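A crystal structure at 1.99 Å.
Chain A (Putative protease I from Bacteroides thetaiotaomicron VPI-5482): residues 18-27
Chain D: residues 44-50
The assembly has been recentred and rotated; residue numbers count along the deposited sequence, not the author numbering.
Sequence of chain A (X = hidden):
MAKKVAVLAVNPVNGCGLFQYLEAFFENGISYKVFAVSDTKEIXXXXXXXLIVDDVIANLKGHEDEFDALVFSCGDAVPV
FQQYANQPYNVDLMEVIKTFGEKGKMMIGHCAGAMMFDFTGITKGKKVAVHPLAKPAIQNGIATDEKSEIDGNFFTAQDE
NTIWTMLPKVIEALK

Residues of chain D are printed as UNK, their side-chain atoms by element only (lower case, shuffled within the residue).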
# COMPACT_ATOMS: atom_id res chain seq x y z
N LEU A 18 2.98 -0.63 -4.50
CA LEU A 18 4.28 -0.81 -3.88
C LEU A 18 4.19 -1.79 -2.70
O LEU A 18 4.89 -2.79 -2.67
CB LEU A 18 4.87 0.53 -3.41
CG LEU A 18 6.27 0.44 -2.77
CD1 LEU A 18 7.31 -0.17 -3.75
CD2 LEU A 18 6.73 1.79 -2.27
N PHE A 19 3.32 -1.47 -1.73
CA PHE A 19 3.24 -2.24 -0.51
C PHE A 19 2.66 -3.65 -0.64
O PHE A 19 2.98 -4.52 0.15
CB PHE A 19 2.61 -1.42 0.61
CG PHE A 19 3.56 -0.41 1.14
CD1 PHE A 19 3.53 0.89 0.68
CD2 PHE A 19 4.57 -0.79 2.03
CE1 PHE A 19 4.44 1.85 1.16
CE2 PHE A 19 5.48 0.15 2.49
CZ PHE A 19 5.42 1.45 2.05
N GLN A 20 1.81 -3.86 -1.64
CA GLN A 20 1.44 -5.24 -1.99
C GLN A 20 2.68 -6.09 -2.26
O GLN A 20 2.79 -7.19 -1.76
CB GLN A 20 0.52 -5.26 -3.22
CG GLN A 20 -0.91 -4.90 -2.90
CD GLN A 20 -1.80 -5.18 -4.09
OE1 GLN A 20 -2.12 -6.35 -4.38
NE2 GLN A 20 -2.16 -4.13 -4.83
N TYR A 21 3.63 -5.56 -3.04
CA TYR A 21 4.90 -6.25 -3.23
C TYR A 21 5.67 -6.37 -1.91
O TYR A 21 6.11 -7.46 -1.55
CB TYR A 21 5.79 -5.55 -4.26
CG TYR A 21 5.23 -5.48 -5.67
CD1 TYR A 21 5.00 -6.65 -6.41
CD2 TYR A 21 5.00 -4.24 -6.29
CE1 TYR A 21 4.50 -6.59 -7.73
CE2 TYR A 21 4.52 -4.18 -7.60
CZ TYR A 21 4.27 -5.37 -8.31
OH TYR A 21 3.79 -5.33 -9.60
N LEU A 22 5.83 -5.25 -1.19
CA LEU A 22 6.76 -5.24 -0.07
C LEU A 22 6.26 -6.08 1.08
O LEU A 22 7.05 -6.76 1.73
CB LEU A 22 7.11 -3.82 0.39
CG LEU A 22 7.65 -2.88 -0.69
CD1 LEU A 22 8.09 -1.57 -0.06
CD2 LEU A 22 8.79 -3.51 -1.52
N GLU A 23 4.95 -6.04 1.34
CA GLU A 23 4.38 -6.90 2.36
C GLU A 23 4.58 -8.35 2.01
O GLU A 23 5.01 -9.17 2.86
CB GLU A 23 2.90 -6.63 2.54
CG GLU A 23 2.30 -7.51 3.63
CD GLU A 23 0.84 -7.50 3.60
OE1 GLU A 23 0.27 -7.68 2.50
OE2 GLU A 23 0.25 -7.31 4.68
N ALA A 24 4.26 -8.70 0.77
CA ALA A 24 4.44 -10.10 0.34
C ALA A 24 5.89 -10.58 0.50
O ALA A 24 6.12 -11.67 1.04
CB ALA A 24 3.92 -10.32 -1.09
N PHE A 25 6.86 -9.78 0.05
CA PHE A 25 8.27 -10.15 0.18
C PHE A 25 8.65 -10.30 1.63
O PHE A 25 9.24 -11.31 2.01
CB PHE A 25 9.23 -9.12 -0.47
CG PHE A 25 9.06 -8.95 -1.95
CD1 PHE A 25 8.64 -9.99 -2.76
CD2 PHE A 25 9.38 -7.73 -2.55
CE1 PHE A 25 8.48 -9.81 -4.15
CE2 PHE A 25 9.24 -7.55 -3.94
CZ PHE A 25 8.78 -8.59 -4.74
N PHE A 26 8.27 -9.32 2.46
CA PHE A 26 8.65 -9.30 3.86
C PHE A 26 8.08 -10.49 4.62
O PHE A 26 8.78 -11.13 5.41
CB PHE A 26 8.23 -7.98 4.54
CG PHE A 26 8.91 -7.77 5.85
CD1 PHE A 26 10.23 -7.37 5.90
CD2 PHE A 26 8.26 -8.05 7.04
CE1 PHE A 26 10.90 -7.22 7.11
CE2 PHE A 26 8.93 -7.90 8.28
CZ PHE A 26 10.25 -7.48 8.30
N GLU A 27 6.81 -10.79 4.36
CA GLU A 27 6.14 -11.89 5.04
C GLU A 27 6.61 -13.24 4.53
O GLU A 27 6.48 -14.24 5.24
CB GLU A 27 4.60 -11.74 4.97
CG GLU A 27 4.12 -10.54 5.83
CD GLU A 27 2.61 -10.36 5.92
OE1 GLU A 27 1.87 -10.95 5.08
OE2 GLU A 27 2.16 -9.58 6.81
N UNK D 44 7.17 4.24 10.75
CA UNK D 44 7.73 3.21 9.89
C UNK D 44 6.61 2.31 9.49
O UNK D 44 5.61 2.21 10.20
n UNK D 44 11.70 0.07 11.74
c UNK D 44 12.06 1.49 11.32
c UNK D 44 11.04 2.55 11.77
c UNK D 44 10.18 3.04 10.64
c UNK D 44 8.76 2.39 10.67
N UNK D 45 6.81 1.60 8.39
CA UNK D 45 5.94 0.47 8.08
C UNK D 45 6.45 -0.81 8.76
O UNK D 45 7.58 -0.85 9.26
o UNK D 45 7.04 -0.16 6.00
c UNK D 45 5.79 0.27 6.57
c UNK D 45 5.34 1.60 5.91
N UNK D 46 5.59 -1.82 8.79
CA UNK D 46 5.93 -3.14 9.34
C UNK D 46 7.23 -3.65 8.72
O UNK D 46 8.09 -4.24 9.39
c UNK D 46 4.81 -4.16 9.06
o UNK D 46 3.63 -3.18 10.88
c UNK D 46 3.61 -3.98 9.95
n UNK D 46 2.57 -4.77 9.70
N UNK D 47 7.37 -3.37 7.44
CA UNK D 47 8.48 -3.90 6.66
C UNK D 47 9.71 -3.01 6.74
O UNK D 47 10.70 -3.27 6.07
o UNK D 47 7.59 -2.92 4.60
c UNK D 47 8.05 -4.12 5.21
N UNK D 48 9.64 -1.96 7.57
CA UNK D 48 10.81 -1.14 7.92
C UNK D 48 11.01 0.13 7.11
O UNK D 48 12.01 0.82 7.28
N UNK D 49 10.07 0.45 6.22
CA UNK D 49 10.22 1.68 5.45
C UNK D 49 9.84 2.94 6.24
O UNK D 49 8.85 2.96 6.95
c UNK D 49 10.73 1.25 1.30
c UNK D 49 9.36 1.64 4.23
se UNK D 49 9.18 2.45 1.60
c UNK D 49 9.58 2.86 3.41
N UNK D 50 10.63 4.00 6.08
CA UNK D 50 10.28 5.31 6.65
C UNK D 50 9.10 5.94 5.90
O UNK D 50 9.12 6.08 4.69
c UNK D 50 11.50 6.26 6.67
c UNK D 50 12.59 5.67 7.60
c UNK D 50 11.10 7.64 7.16
O HOH W 1 3.25 -6.95 7.69

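Position 44 of chain D carries four carbons in a row ending in a nitrogen, an unbranched chain that can only be lysine. It lies out of reach of the helix of chain A and is exposed, so K44(D) can keep its charged amino group at the surface.

At position 45 the first side-chain carbon bears one oxygen and one carbon. A carbon so branched, with one arm polar and the other apolar, identifies threonine, and T45(D) uses both arms. Its methyl, CG2, packs 3.7 Å from CE2 of F19(A), while its hydroxyl serves the chain's own fold: OG1 accepts a hydrogen bond from the backbone N of position 49 at 3.1 Å. The backbone N of T45(D) in turn donates to the O of position 49 at 2.8 Å, so the two residues are tied together twice.

Position 46 has two carbons, the second carrying one oxygen and one nitrogen. This short, planar amide is asparagine. The backbone O of N46(D) lies 3.9 Å from CE2 of F26(A), and its amide reaches chain A through solvent: water 1 accepts a hydrogen bond from ND2 of N46(D) at 3.0 Å and donates one to OE2 of E27(A), also at 3.0 Å. An amide NH2 is well suited to such a bridge to a carboxylate.

One carbon followed by one oxygen makes position 47 a serine. The backbone comes close to an aromatic ring: CA of S47(D) sits over one face of F26(A), 3.9 Å from the ring centroid and only 9° off the normal, a CH-pi contact, and CB is 3.8 Å from CG of F26(A). Serine suits the place through its hydroxyl: OG shares a hydrogen bond of 3.1 Å with OG1 of T45(D) and lies near the edge of the F19(A) ring, 4.3 Å from CE2.

Position 48 has no side-chain atoms and is glycine. Its phi of 95° and psi of 4° would jam a CB against the carbonyl O of S47(D), so the backbone itself calls for this residue. The N of G48(D) donates to the O of T45(D) at 2.9 Å within the type I turn that spans these four residues.

At position 49 two carbons, a selenium and a last carbon form an unbranched chain: selenomethionine, standing at a methionine position. Long and flexible, M49(D) reaches the buried part of the contact, where SE lies 3.9 Å from CZ of F19(A) and CE lies 4.1 Å from CD1 of L22(A).

Position 50 has one carbon carrying two others, hence valine. V50(D) is out of reach of the helix.

The contact is thus a tight turn set against a helix. No direct hydrogen bond crosses between the stretches; F19(A), L22(A) and F26(A) supply an apolar surface, hydrogen bonds within and just after the turn link T45(D) to S47(D), G48(D) and M49(D), T45(D), S47(D) and M49(D) meet that surface, and one water links N46(D) to E27(A).

Chain D, residues 44-50: KTNSGMV
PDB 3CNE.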